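Local coordinates for hypothetical protein (Bacteroides fragilis, PDB 4JJA) that is of unproven function but belongs to the NamZ family of probable exo-beta-N-acetylmuramidases, thought to trim peptidoglycan, at residues A[115-120]-A[216-221]; A[151-156]-A[329-334]; A[224-229]-A[250-255]; A[263-268]-A[283-288]. One frame throughout, in Å; residues are numbered along the deposited sequence.

Contact 1 (A[115-120]-A[216-221]); sequences RFYTYY and PPSPNL. With GOL (glycerol), chain D.
Chi1 of Y117 sets CG anti to the backbone N (-167°) and sends the ring toward the loop 216-221, while chi1 of S218 places OG anti to its carbonyl carbon (-60°). Y117 OH and S218 OG form a hydrogen bond of 2.7 Å, with either as possible donor, and S218 OG lies at the edge of the tyrosine ring, near its plane. CB of P217 comes to 3.5 Å from Y117 OH, and CD1 of L221 reaches Y117 CE1 at 3.9 Å. A glycerol, probably from the crystallisation liquor, joins the two segments a second time. Its C3 sits 3.7 Å above the Y117 ring, over the centre. At one end, T118 N donates to glycerol O3 at 2.8 Å, and T118 OG1 pairs with the same oxygen; at the other, S218 OG and glycerol O1 are hydrogen-bonded at 2.8 Å, again in either direction, so two bonds grip the serine hydroxyl. Such a polyol often marks a pocket, which would be consistent with a family thought to cleave peptidoglycan sugars, though nothing here identifies a substrate. S218 also opens a type I turn closed by L221 N to S218 O. The contact lies near the centre of the chain, where the loop entering helix 119-132 faces the loop between strand 197-200 and helix 224-233; Y230 of the latter helix touches both Y117 and L221.

Contact 2 (A[151-156]-A[329-334]); sequences DGPILD and VGTDYV
P153 and T331 cross at about a right angle, CG of the proline ring meeting the methyl CG2 of T331 at 3.7 Å. That methyl is shared: it also stands 3.6 Å above the Y333 ring, over its centre, and so sits in the corner between the proline and the tyrosine face, touching both. CG2 occupies the crowded position between backbone N and carbonyl carbon, while OG1 is anti to the N (chi1 -173°). The phenol oxygen of Y333 comes to 4.1 Å from P153 CG, and the backbone carbonyl V329 O approaches the same carbon. A little further along, L155 turns its CD1 onto CA of G330, 3.6 Å away. G330 is the first residue to leave the helix that ends at V329, and its positive phi (95°) is one that glycine readily adopts; its CA packs closely against L155. The turn leaves G330 O facing D156 N, and the 3.0 Å hydrogen bond between them is nearly straight, at 170°, with the donor in the carbonyl plane. Other partners hold the flanks: R115 bonds to both P153 O and V329 O, D156 OD1 accepts from K158 N, and R350 makes a cation-pi contact with Y333. One straight backbone bond thus sets the register of D156 on G330, nondirectional contacts round P153 supply much of the rest, and no salt bridge crosses between the segments.

Contact 3 (A[224-229]-A[250-255]); sequences MKAIYL and PFQVYG
Q252 lays its side chain against the start of helix 224-233, with CG anti to the carbonyl carbon (chi1 -62°) and the chain extended beyond it. CG packs 3.9 Å from A226 N, and OE1 comes to 3.7 Å from K225 CB, the two side chains crossing at about a right angle. The amide is fixed at both ends: NE2 donates to P250 O at 3.0 Å, almost straight, from above the carbonyl plane, while OE1 accepts from N223 ND2. The lysine bends at chi2 and chi3, and its NZ reaches L292 O and D294. Here a helix packs on the turn that leads into strand 253-256, an outer strand of the small antiparallel sheet; F251, with positive phi (65°), forms part of that turn. A226 CB meets F251 CB at 4.0 Å, whereas the phenylalanine ring leads away to an edge-to-face contact with Y230. L229 covers the backbone, its CB 3.4 Å from F251 O, a buried carbonyl with no hydrogen-bonding partner in the model.

Contact 4 (A[263-268]-A[283-288]); sequences NYNFTP and LCHGVN
The ring of Y264 carries CB of N288 on one face, 3.6 Å from its centroid and almost on the normal, a CH-pi contact; C of G286 lies at the ring's edge. The asparagine amide is turned 37° from the ring plane, and its OD1 bonds to S290. On the F266 ring, CB of C284 lies over one face, offset toward the rim, and SG makes an oblique sulfur-aromatic contact, 4.7 Å from the centroid, touching P268 CD as well. These side chains decorate an antiparallel pairing: F266 and C284 are a hydrogen-bonded pair, with F266 N to C284 O at 2.9 Å and C284 N to F266 O at 2.8 Å, while N265 and H285 form a non-hydrogen-bonded pair. G286 N to Y264 O continues the ladder along strand 284-288, the middle strand of a three-stranded sheet. On the N265 and H285 face, a water at the edge of the imidazole joins H285 ND1 to N265 ND2. L283 CD1 lies 3.5 Å from both N265 OD1 and T267 OG1.

Contacts 3 and 4 share one antiparallel sheet: strand 253-256 of contact 3 pairs with strand 284-288 of contact 4 through Y254 O and V287 N, and their centres are 13 Å apart. Contact 3 also touches contact 1, again 13 Å between centres, where N220 and L221 pack on F251. R115 links contact 1 to contact 2, whose centres are about 20 Å apart. Along the chain, contacts 1, 3 and 4 follow in series, whereas contacts 1 and 2 interleave. Contact 2 closes a long stretch of chain that contains both 3 and 4, and the run of touches leads from the centre of the molecule out to the small sheet.

Contact 1 (A[115-120]-A[216-221])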
loop_
_atom_site.group_PDB
_atom_site.type_symbol
_atom_site.label_atom_id
_atom_site.label_comp_id
_atom_site.label_asym_id
_atom_site.label_seq_id
_atom_site.Cartn_x
_atom_site.Cartn_y
_atom_site.Cartn_z
ATOM N N ARG A 115 -5.272 2.287 -0.948
ATOM C CA ARG A 115 -5.397 3.544 -0.179
ATOM C C ARG A 115 -5.136 3.385 1.317
ATOM O O ARG A 115 -4.685 4.299 1.962
ATOM C CB ARG A 115 -6.769 4.137 -0.435
ATOM C CG ARG A 115 -6.976 5.528 0.084
ATOM C CD ARG A 115 -8.349 6.048 -0.235
ATOM N NE ARG A 115 -9.380 5.329 0.457
ATOM C CZ ARG A 115 -10.605 5.089 -0.021
ATOM N NH1 ARG A 115 -10.962 5.481 -1.240
ATOM N NH2 ARG A 115 -11.476 4.390 0.737
ATOM N N PHE A 116 -5.414 2.213 1.864
ATOM C CA PHE A 116 -5.247 1.934 3.268
ATOM C C PHE A 116 -3.949 1.221 3.595
ATOM O O PHE A 116 -3.729 0.844 4.755
ATOM C CB PHE A 116 -6.480 1.253 3.883
ATOM C CG PHE A 116 -7.108 0.171 3.058
ATOM C CD1 PHE A 116 -6.424 -1.009 2.783
ATOM C CD2 PHE A 116 -8.404 0.314 2.581
ATOM C CE1 PHE A 116 -7.016 -2.039 2.038
ATOM C CE2 PHE A 116 -8.992 -0.706 1.842
ATOM C CZ PHE A 116 -8.293 -1.866 1.554
ATOM N N TYR A 117 -3.027 1.125 2.610
ATOM C CA TYR A 117 -1.643 0.677 2.831
ATOM C C TYR A 117 -0.816 1.946 2.739
ATOM O O TYR A 117 -0.757 2.554 1.676
ATOM C CB TYR A 117 -1.267 -0.337 1.792
ATOM C CG TYR A 117 0.020 -1.084 2.119
ATOM C CD1 TYR A 117 -0.029 -2.254 2.835
ATOM C CD2 TYR A 117 1.253 -0.677 1.633
ATOM C CE1 TYR A 117 1.078 -2.982 3.127
ATOM C CE2 TYR A 117 2.409 -1.382 1.913
ATOM C CZ TYR A 117 2.312 -2.547 2.670
ATOM O OH TYR A 117 3.478 -3.241 2.915
ATOM N N THR A 118 -0.141 2.274 3.851
ATOM C CA THR A 118 0.193 3.666 4.235
ATOM C C THR A 118 1.507 4.267 3.847
ATOM O O THR A 118 1.794 5.402 4.216
ATOM C CB THR A 118 0.100 3.877 5.785
ATOM O OG1 THR A 118 1.084 3.104 6.479
ATOM C CG2 THR A 118 -1.290 3.508 6.272
ATOM N N TYR A 119 2.317 3.551 3.095
ATOM C CA TYR A 119 3.629 4.115 2.712
ATOM C C TYR A 119 3.486 5.422 1.929
ATOM O O TYR A 119 4.292 6.314 2.105
ATOM C CB TYR A 119 4.467 3.162 1.872
ATOM C CG TYR A 119 4.899 1.895 2.541
ATOM C CD1 TYR A 119 4.895 1.765 3.932
ATOM C CD2 TYR A 119 5.322 0.824 1.770
ATOM C CE1 TYR A 119 5.320 0.554 4.531
ATOM C CE2 TYR A 119 5.738 -0.346 2.359
ATOM C CZ TYR A 119 5.708 -0.469 3.735
ATOM O OH TYR A 119 6.131 -1.652 4.348
ATOM N N TYR A 120 2.449 5.576 1.097
ATOM C CA TYR A 120 2.321 6.807 0.360
ATOM C C TYR A 120 2.051 7.999 1.294
ATOM O O TYR A 120 2.332 9.151 0.936
ATOM C CB TYR A 120 1.252 6.734 -0.764
ATOM C CG TYR A 120 -0.176 6.752 -0.258
ATOM C CD1 TYR A 120 -0.865 7.923 -0.059
ATOM C CD2 TYR A 120 -0.801 5.582 0.083
ATOM C CE1 TYR A 120 -2.156 7.951 0.454
ATOM C CE2 TYR A 120 -2.077 5.566 0.618
ATOM C CZ TYR A 120 -2.767 6.752 0.814
ATOM O OH TYR A 120 -4.033 6.787 1.354
ATOM N N PRO A 216 8.301 -10.143 0.690
ATOM C CA PRO A 216 6.987 -9.753 1.248
ATOM C C PRO A 216 6.993 -8.329 1.759
ATOM O O PRO A 216 7.855 -7.964 2.545
ATOM C CB PRO A 216 6.804 -10.731 2.441
ATOM C CG PRO A 216 8.242 -11.089 2.799
ATOM C CD PRO A 216 8.951 -11.205 1.486
ATOM N N PRO A 217 5.996 -7.544 1.340
ATOM C CA PRO A 217 6.036 -6.143 1.721
ATOM C C PRO A 217 5.658 -5.867 3.165
ATOM O O PRO A 217 6.088 -4.882 3.732
ATOM C CB PRO A 217 5.050 -5.500 0.737
ATOM C CG PRO A 217 4.094 -6.641 0.384
ATOM C CD PRO A 217 4.931 -7.842 0.354
ATOM N N SER A 218 4.844 -6.755 3.725
ATOM C CA SER A 218 4.444 -6.787 5.127
ATOM C C SER A 218 4.374 -8.253 5.512
ATOM O O SER A 218 4.122 -9.093 4.660
ATOM C CB SER A 218 3.022 -6.241 5.340
ATOM O OG SER A 218 2.885 -4.936 4.934
ATOM N N PRO A 219 4.533 -8.594 6.804
ATOM C CA PRO A 219 4.618 -10.035 7.140
ATOM C C PRO A 219 3.366 -10.840 6.729
ATOM O O PRO A 219 3.454 -12.001 6.337
ATOM C CB PRO A 219 4.815 -10.011 8.641
ATOM C CG PRO A 219 5.640 -8.741 8.861
ATOM C CD PRO A 219 5.033 -7.751 7.905
ATOM N N ASN A 220 2.192 -10.225 6.890
ATOM C CA ASN A 220 0.914 -10.898 6.616
ATOM C C ASN A 220 0.419 -10.716 5.182
ATOM O O ASN A 220 -0.707 -11.053 4.885
ATOM C CB ASN A 220 -0.157 -10.549 7.681
ATOM C CG ASN A 220 0.173 -11.199 8.990
ATOM O OD1 ASN A 220 0.084 -12.402 9.112
ATOM N ND2 ASN A 220 0.653 -10.419 9.943
ATOM N N LEU A 221 1.298 -10.258 4.298
ATOM C CA LEU A 221 1.079 -10.310 2.843
ATOM C C LEU A 221 2.156 -11.195 2.245
ATOM O O LEU A 221 3.078 -10.734 1.553
ATOM C CB LEU A 221 1.084 -8.892 2.228
ATOM C CG LEU A 221 -0.084 -8.008 2.642
ATOM C CD1 LEU A 221 0.121 -6.593 2.097
ATOM C CD2 LEU A 221 -1.407 -8.599 2.139
HETATM C C1 GOL D . 3.018 -1.813 6.406
HETATM O O1 GOL D . 3.306 -3.072 7.002
HETATM C C2 GOL D . 1.572 -1.365 6.628
HETATM O O2 GOL D . 1.412 -0.882 7.941
HETATM C C3 GOL D . 1.318 -0.184 5.714
HETATM O O3 GOL D . 0.028 0.384 5.864
#

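Contact 2 (A[151-156]-A[329-334])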
loop_
_atom_site.group_PDB
_atom_site.type_symbol
_atom_site.label_atom_id
_atom_site.label_comp_id
_atom_site.label_asym_id
_atom_site.label_seq_id
_atom_site.Cartn_x
_atom_site.Cartn_y
_atom_site.Cartn_z
ATOM N N ASP A 151 -10.377 0.930 -8.599
ATOM C CA ASP A 151 -11.654 0.462 -8.059
ATOM C C ASP A 151 -11.935 1.091 -6.715
ATOM O O ASP A 151 -11.052 1.471 -5.956
ATOM C CB ASP A 151 -11.622 -1.079 -7.928
ATOM C CG ASP A 151 -12.952 -1.750 -8.153
ATOM O OD1 ASP A 151 -13.944 -1.072 -8.413
ATOM O OD2 ASP A 151 -12.937 -3.015 -8.056
ATOM N N GLY A 152 -13.226 1.117 -6.413
ATOM C CA GLY A 152 -13.721 1.581 -5.137
ATOM C C GLY A 152 -14.081 3.069 -5.147
ATOM O O GLY A 152 -13.711 3.805 -6.048
ATOM N N PRO A 153 -14.853 3.500 -4.137
ATOM C CA PRO A 153 -15.186 4.898 -4.018
ATOM C C PRO A 153 -13.954 5.776 -3.850
ATOM O O PRO A 153 -12.992 5.360 -3.191
ATOM C CB PRO A 153 -16.041 4.957 -2.737
ATOM C CG PRO A 153 -16.313 3.626 -2.335
ATOM C CD PRO A 153 -15.317 2.721 -2.991
ATOM N N ILE A 154 -14.008 6.993 -4.364
ATOM C CA ILE A 154 -13.028 8.009 -3.994
ATOM C C ILE A 154 -13.260 8.366 -2.532
ATOM O O ILE A 154 -14.392 8.556 -2.108
ATOM C CB ILE A 154 -13.114 9.243 -4.927
ATOM C CG1 ILE A 154 -12.721 8.868 -6.402
ATOM C CG2 ILE A 154 -12.250 10.388 -4.419
ATOM C CD1 ILE A 154 -13.028 9.927 -7.469
ATOM N N LEU A 155 -12.180 8.517 -1.781
ATOM C CA LEU A 155 -12.280 8.849 -0.380
ATOM C C LEU A 155 -12.913 10.219 -0.190
ATOM O O LEU A 155 -12.401 11.201 -0.697
ATOM C CB LEU A 155 -10.907 8.842 0.253
ATOM C CG LEU A 155 -10.807 9.164 1.723
ATOM C CD1 LEU A 155 -11.633 8.251 2.594
ATOM C CD2 LEU A 155 -9.352 9.136 2.133
ATOM N N ASP A 156 -14.019 10.256 0.556
ATOM C CA ASP A 156 -14.629 11.497 1.017
ATOM C C ASP A 156 -13.714 12.074 2.071
ATOM O O ASP A 156 -13.332 11.405 3.015
ATOM C CB ASP A 156 -16.039 11.242 1.554
ATOM C CG ASP A 156 -16.825 12.512 1.852
ATOM O OD1 ASP A 156 -16.249 13.459 2.379
ATOM O OD2 ASP A 156 -18.050 12.467 1.579
ATOM N N VAL A 329 -13.506 2.209 3.788
ATOM C CA VAL A 329 -14.226 2.181 2.508
ATOM C C VAL A 329 -14.327 3.535 1.854
ATOM O O VAL A 329 -14.310 3.635 0.625
ATOM C CB VAL A 329 -15.630 1.573 2.599
ATOM C CG1 VAL A 329 -15.472 0.113 2.784
ATOM C CG2 VAL A 329 -16.467 2.145 3.717
ATOM N N GLY A 330 -14.412 4.593 2.668
ATOM C CA GLY A 330 -14.332 5.969 2.182
ATOM C C GLY A 330 -15.616 6.699 1.891
ATOM O O GLY A 330 -15.588 7.822 1.457
ATOM N N THR A 331 -16.737 6.041 2.157
ATOM C CA THR A 331 -18.070 6.612 1.928
ATOM C C THR A 331 -19.039 5.926 2.869
ATOM O O THR A 331 -18.784 4.823 3.363
ATOM C CB THR A 331 -18.524 6.385 0.473
ATOM O OG1 THR A 331 -19.720 7.094 0.300
ATOM C CG2 THR A 331 -18.764 4.921 0.130
ATOM N N ASP A 332 -20.151 6.587 3.136
ATOM C CA ASP A 332 -21.157 6.095 4.039
ATOM C C ASP A 332 -22.160 5.127 3.422
ATOM O O ASP A 332 -22.863 4.436 4.142
ATOM C CB ASP A 332 -21.902 7.267 4.718
ATOM C CG ASP A 332 -22.705 8.089 3.814
ATOM O OD1 ASP A 332 -22.777 7.876 2.603
ATOM O OD2 ASP A 332 -23.333 9.053 4.365
ATOM N N TYR A 333 -22.217 5.020 2.097
ATOM C CA TYR A 333 -23.334 4.257 1.510
ATOM C C TYR A 333 -23.093 2.771 1.517
ATOM O O TYR A 333 -24.040 2.015 1.363
ATOM C CB TYR A 333 -23.716 4.731 0.131
ATOM C CG TYR A 333 -22.674 4.608 -0.964
ATOM C CD1 TYR A 333 -22.302 3.355 -1.481
ATOM C CD2 TYR A 333 -22.097 5.734 -1.543
ATOM C CE1 TYR A 333 -21.395 3.246 -2.521
ATOM C CE2 TYR A 333 -21.197 5.619 -2.581
ATOM C CZ TYR A 333 -20.835 4.377 -3.075
ATOM O OH TYR A 333 -19.937 4.275 -4.109
ATOM N N VAL A 334 -21.850 2.293 1.662
ATOM C CA VAL A 334 -21.606 0.867 1.636
ATOM C C VAL A 334 -22.262 0.165 2.826
ATOM O O VAL A 334 -23.026 -0.809 2.648
ATOM C CB VAL A 334 -20.117 0.533 1.507
ATOM C CG1 VAL A 334 -19.843 -0.981 1.640
ATOM C CG2 VAL A 334 -19.540 1.082 0.195
#

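Contact 3 (A[224-229]-A[250-255])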
loop_
_atom_site.group_PDB
_atom_site.type_symbol
_atom_site.label_atom_id
_atom_site.label_comp_id
_atom_site.label_asym_id
_atom_site.label_seq_id
_atom_site.Cartn_x
_atom_site.Cartn_y
_atom_site.Cartn_z
HETATM N N MSE A 224 1.335 -13.642 -3.466
HETATM C CA MSE A 224 0.589 -12.845 -4.377
HETATM C C MSE A 224 -0.924 -13.029 -4.224
HETATM O O MSE A 224 -1.683 -12.089 -4.470
HETATM C CB MSE A 224 1.030 -13.039 -5.819
HETATM C CG MSE A 224 2.473 -12.558 -6.068
HETATM SE SE MSE A 224 2.741 -10.725 -5.571
HETATM C CE MSE A 224 1.501 -9.916 -6.798
ATOM N N LYS A 225 -1.367 -14.181 -3.783
ATOM C CA LYS A 225 -2.758 -14.412 -3.547
ATOM C C LYS A 225 -3.292 -13.415 -2.504
ATOM O O LYS A 225 -4.348 -12.794 -2.684
ATOM C CB LYS A 225 -3.024 -15.850 -3.077
ATOM C CG LYS A 225 -4.416 -16.334 -3.308
ATOM C CD LYS A 225 -4.640 -16.708 -4.790
ATOM C CE LYS A 225 -3.967 -17.998 -5.213
ATOM N NZ LYS A 225 -4.061 -18.046 -6.685
ATOM N N ALA A 226 -2.536 -13.261 -1.422
ATOM C CA ALA A 226 -2.913 -12.335 -0.354
ATOM C C ALA A 226 -2.951 -10.918 -0.927
ATOM O O ALA A 226 -3.836 -10.146 -0.627
ATOM C CB ALA A 226 -1.894 -12.426 0.778
ATOM N N ILE A 227 -1.960 -10.547 -1.736
ATOM C CA ILE A 227 -1.861 -9.181 -2.315
ATOM C C ILE A 227 -3.036 -8.921 -3.235
ATOM O O ILE A 227 -3.558 -7.815 -3.276
ATOM C CB ILE A 227 -0.481 -8.975 -2.971
ATOM C CG1 ILE A 227 0.565 -8.900 -1.846
ATOM C CG2 ILE A 227 -0.464 -7.704 -3.875
ATOM C CD1 ILE A 227 1.969 -8.947 -2.271
ATOM N N TYR A 228 -3.430 -9.908 -4.024
ATOM C CA TYR A 228 -4.558 -9.719 -4.905
ATOM C C TYR A 228 -5.905 -9.685 -4.207
ATOM O O TYR A 228 -6.826 -9.006 -4.646
ATOM C CB TYR A 228 -4.574 -10.763 -6.020
ATOM C CG TYR A 228 -3.376 -10.710 -6.956
ATOM C CD1 TYR A 228 -2.910 -9.492 -7.479
ATOM C CD2 TYR A 228 -2.778 -11.853 -7.415
ATOM C CE1 TYR A 228 -1.856 -9.421 -8.367
ATOM C CE2 TYR A 228 -1.715 -11.811 -8.323
ATOM C CZ TYR A 228 -1.239 -10.617 -8.808
ATOM O OH TYR A 228 -0.204 -10.581 -9.701
ATOM N N LEU A 229 -6.037 -10.453 -3.130
ATOM C CA LEU A 229 -7.254 -10.459 -2.315
ATOM C C LEU A 229 -7.372 -9.298 -1.336
ATOM O O LEU A 229 -8.464 -8.948 -0.919
ATOM C CB LEU A 229 -7.368 -11.804 -1.561
ATOM C CG LEU A 229 -7.823 -12.992 -2.409
ATOM C CD1 LEU A 229 -7.615 -14.289 -1.629
ATOM C CD2 LEU A 229 -9.269 -12.818 -2.823
ATOM N N PRO A 250 -2.994 -15.764 5.829
ATOM C CA PRO A 250 -3.491 -14.399 6.064
ATOM C C PRO A 250 -3.939 -13.737 4.784
ATOM O O PRO A 250 -3.327 -13.859 3.742
ATOM C CB PRO A 250 -2.297 -13.683 6.676
ATOM C CG PRO A 250 -1.128 -14.405 6.132
ATOM C CD PRO A 250 -1.551 -15.877 6.060
ATOM N N PHE A 251 -5.059 -13.026 4.892
ATOM C CA PHE A 251 -5.702 -12.341 3.773
ATOM C C PHE A 251 -6.236 -13.270 2.709
ATOM O O PHE A 251 -6.673 -12.806 1.659
ATOM C CB PHE A 251 -4.870 -11.205 3.167
ATOM C CG PHE A 251 -4.730 -10.027 4.092
ATOM C CD1 PHE A 251 -5.723 -9.082 4.188
ATOM C CD2 PHE A 251 -3.642 -9.901 4.899
ATOM C CE1 PHE A 251 -5.599 -8.037 5.062
ATOM C CE2 PHE A 251 -3.532 -8.852 5.750
ATOM C CZ PHE A 251 -4.505 -7.937 5.865
ATOM N N GLN A 252 -6.330 -14.571 3.014
ATOM C CA GLN A 252 -6.775 -15.559 2.042
ATOM C C GLN A 252 -7.927 -16.408 2.544
ATOM O O GLN A 252 -8.323 -17.373 1.911
ATOM C CB GLN A 252 -5.610 -16.454 1.625
ATOM C CG GLN A 252 -4.462 -15.716 0.942
ATOM C CD GLN A 252 -3.162 -16.449 1.084
ATOM O OE1 GLN A 252 -2.890 -17.343 0.274
ATOM N NE2 GLN A 252 -2.397 -16.160 2.129
ATOM N N VAL A 253 -8.440 -16.053 3.731
ATOM C CA VAL A 253 -9.570 -16.701 4.399
ATOM C C VAL A 253 -10.393 -15.639 5.108
ATOM O O VAL A 253 -9.888 -14.521 5.343
ATOM C CB VAL A 253 -9.088 -17.786 5.406
ATOM C CG1 VAL A 253 -8.162 -18.833 4.788
ATOM C CG2 VAL A 253 -8.425 -17.102 6.612
ATOM N N TYR A 254 -11.616 -15.991 5.485
ATOM C CA TYR A 254 -12.333 -15.162 6.450
ATOM C C TYR A 254 -13.200 -16.040 7.318
ATOM O O TYR A 254 -13.686 -17.071 6.883
ATOM C CB TYR A 254 -13.133 -14.030 5.800
ATOM C CG TYR A 254 -14.285 -14.442 4.942
ATOM C CD1 TYR A 254 -14.089 -14.748 3.587
ATOM C CD2 TYR A 254 -15.574 -14.516 5.442
ATOM C CE1 TYR A 254 -15.172 -15.052 2.768
ATOM C CE2 TYR A 254 -16.633 -14.847 4.634
ATOM C CZ TYR A 254 -16.448 -15.111 3.304
ATOM O OH TYR A 254 -17.509 -15.442 2.482
ATOM N N GLY A 255 -13.373 -15.663 8.576
ATOM C CA GLY A 255 -14.210 -16.463 9.445
ATOM C C GLY A 255 -14.326 -15.851 10.826
ATOM O O GLY A 255 -13.668 -14.884 11.152
#

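Contact 4 (A[263-268]-A[283-288])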
loop_
_atom_site.group_PDB
_atom_site.type_symbol
_atom_site.label_atom_id
_atom_site.label_comp_id
_atom_site.label_asym_id
_atom_site.label_seq_id
_atom_site.Cartn_x
_atom_site.Cartn_y
_atom_site.Cartn_z
ATOM N N ASN A 263 -17.971 -24.919 5.863
ATOM C CA ASN A 263 -17.140 -26.090 5.458
ATOM C C ASN A 263 -15.608 -25.880 5.570
ATOM O O ASN A 263 -14.811 -26.580 4.921
ATOM C CB ASN A 263 -17.403 -26.426 3.976
ATOM C CG ASN A 263 -18.716 -27.173 3.751
ATOM O OD1 ASN A 263 -19.253 -27.819 4.651
ATOM N ND2 ASN A 263 -19.231 -27.073 2.553
ATOM N N TYR A 264 -15.216 -24.841 6.279
ATOM C CA TYR A 264 -13.839 -24.540 6.608
ATOM C C TYR A 264 -13.775 -23.892 7.977
ATOM O O TYR A 264 -14.656 -23.131 8.340
ATOM C CB TYR A 264 -13.240 -23.631 5.533
ATOM C CG TYR A 264 -11.834 -23.176 5.808
ATOM C CD1 TYR A 264 -10.766 -24.072 5.730
ATOM C CD2 TYR A 264 -11.564 -21.866 6.102
ATOM C CE1 TYR A 264 -9.457 -23.659 6.010
ATOM C CE2 TYR A 264 -10.287 -21.426 6.349
ATOM C CZ TYR A 264 -9.247 -22.316 6.328
ATOM O OH TYR A 264 -7.988 -21.907 6.636
ATOM N N ASN A 265 -12.703 -24.160 8.696
ATOM C CA ASN A 265 -12.432 -23.508 9.943
ATOM C C ASN A 265 -10.947 -23.362 10.154
ATOM O O ASN A 265 -10.140 -24.025 9.490
ATOM C CB ASN A 265 -13.128 -24.196 11.104
ATOM C CG ASN A 265 -12.733 -25.608 11.280
ATOM O OD1 ASN A 265 -11.581 -25.929 11.609
ATOM N ND2 ASN A 265 -13.718 -26.479 11.134
ATOM N N PHE A 266 -10.586 -22.435 11.014
ATOM C CA PHE A 266 -9.211 -22.124 11.364
ATOM C C PHE A 266 -9.154 -21.525 12.728
ATOM O O PHE A 266 -10.125 -20.982 13.200
ATOM C CB PHE A 266 -8.578 -21.183 10.328
ATOM C CG PHE A 266 -9.258 -19.862 10.192
ATOM C CD1 PHE A 266 -10.317 -19.702 9.311
ATOM C CD2 PHE A 266 -8.848 -18.758 10.925
ATOM C CE1 PHE A 266 -10.940 -18.456 9.195
ATOM C CE2 PHE A 266 -9.487 -17.513 10.758
ATOM C CZ PHE A 266 -10.533 -17.367 9.899
ATOM N N THR A 267 -7.993 -21.564 13.357
ATOM C CA THR A 267 -7.810 -20.961 14.651
ATOM C C THR A 267 -6.583 -20.079 14.629
ATOM O O THR A 267 -5.445 -20.556 14.564
ATOM C CB THR A 267 -7.631 -22.047 15.760
ATOM O OG1 THR A 267 -8.765 -22.937 15.727
ATOM C CG2 THR A 267 -7.453 -21.401 17.134
ATOM N N PRO A 268 -6.783 -18.756 14.691
ATOM C CA PRO A 268 -5.639 -17.870 14.806
ATOM C C PRO A 268 -4.768 -18.203 16.034
ATOM O O PRO A 268 -5.285 -18.430 17.144
ATOM C CB PRO A 268 -6.287 -16.473 14.906
ATOM C CG PRO A 268 -7.623 -16.670 14.236
ATOM C CD PRO A 268 -8.052 -18.021 14.700
ATOM N N LEU A 283 -11.792 -20.930 17.543
ATOM C CA LEU A 283 -12.132 -21.652 16.368
ATOM C C LEU A 283 -13.054 -20.761 15.544
ATOM O O LEU A 283 -14.163 -20.398 15.970
ATOM C CB LEU A 283 -12.824 -22.997 16.668
ATOM C CG LEU A 283 -13.150 -23.832 15.439
ATOM C CD1 LEU A 283 -11.882 -24.246 14.700
ATOM C CD2 LEU A 283 -14.028 -25.034 15.866
ATOM N N CYS A 284 -12.575 -20.345 14.380
ATOM C CA CYS A 284 -13.290 -19.506 13.430
ATOM C C CYS A 284 -13.840 -20.337 12.296
ATOM O O CYS A 284 -13.133 -21.170 11.716
ATOM C CB CYS A 284 -12.351 -18.445 12.868
ATOM S SG CYS A 284 -11.778 -17.262 14.098
ATOM N N HIS A 285 -15.093 -20.140 11.974
ATOM C CA HIS A 285 -15.758 -20.829 10.892
ATOM C C HIS A 285 -15.889 -19.864 9.724
ATOM O O HIS A 285 -16.233 -18.703 9.936
ATOM C CB HIS A 285 -17.123 -21.268 11.359
ATOM C CG HIS A 285 -17.053 -22.162 12.553
ATOM N ND1 HIS A 285 -16.669 -23.482 12.492
ATOM C CD2 HIS A 285 -17.247 -21.888 13.866
ATOM C CE1 HIS A 285 -16.673 -23.991 13.708
ATOM N NE2 HIS A 285 -16.999 -23.054 14.569
ATOM N N GLY A 286 -15.658 -20.347 8.507
ATOM C CA GLY A 286 -15.734 -19.481 7.374
ATOM C C GLY A 286 -15.341 -20.087 6.057
ATOM O O GLY A 286 -15.717 -21.219 5.768
ATOM N N VAL A 287 -14.553 -19.340 5.285
ATOM C CA VAL A 287 -14.308 -19.607 3.876
ATOM C C VAL A 287 -12.837 -19.534 3.574
ATOM O O VAL A 287 -12.143 -18.643 4.051
ATOM C CB VAL A 287 -15.079 -18.618 2.993
ATOM C CG1 VAL A 287 -14.821 -18.835 1.539
ATOM C CG2 VAL A 287 -16.565 -18.722 3.250
ATOM N N ASN A 288 -12.339 -20.525 2.836
ATOM C CA ASN A 288 -10.943 -20.556 2.381
ATOM C C ASN A 288 -10.913 -20.101 0.916
ATOM O O ASN A 288 -11.471 -20.779 0.070
ATOM C CB ASN A 288 -10.405 -22.000 2.543
ATOM C CG ASN A 288 -8.949 -22.156 2.189
ATOM O OD1 ASN A 288 -8.322 -21.259 1.686
ATOM N ND2 ASN A 288 -8.431 -23.379 2.378
HETATM O O HOH W 1 -16.399 -22.944 3.828
HETATM O O HOH W 2 -16.527 -25.239 10.353
#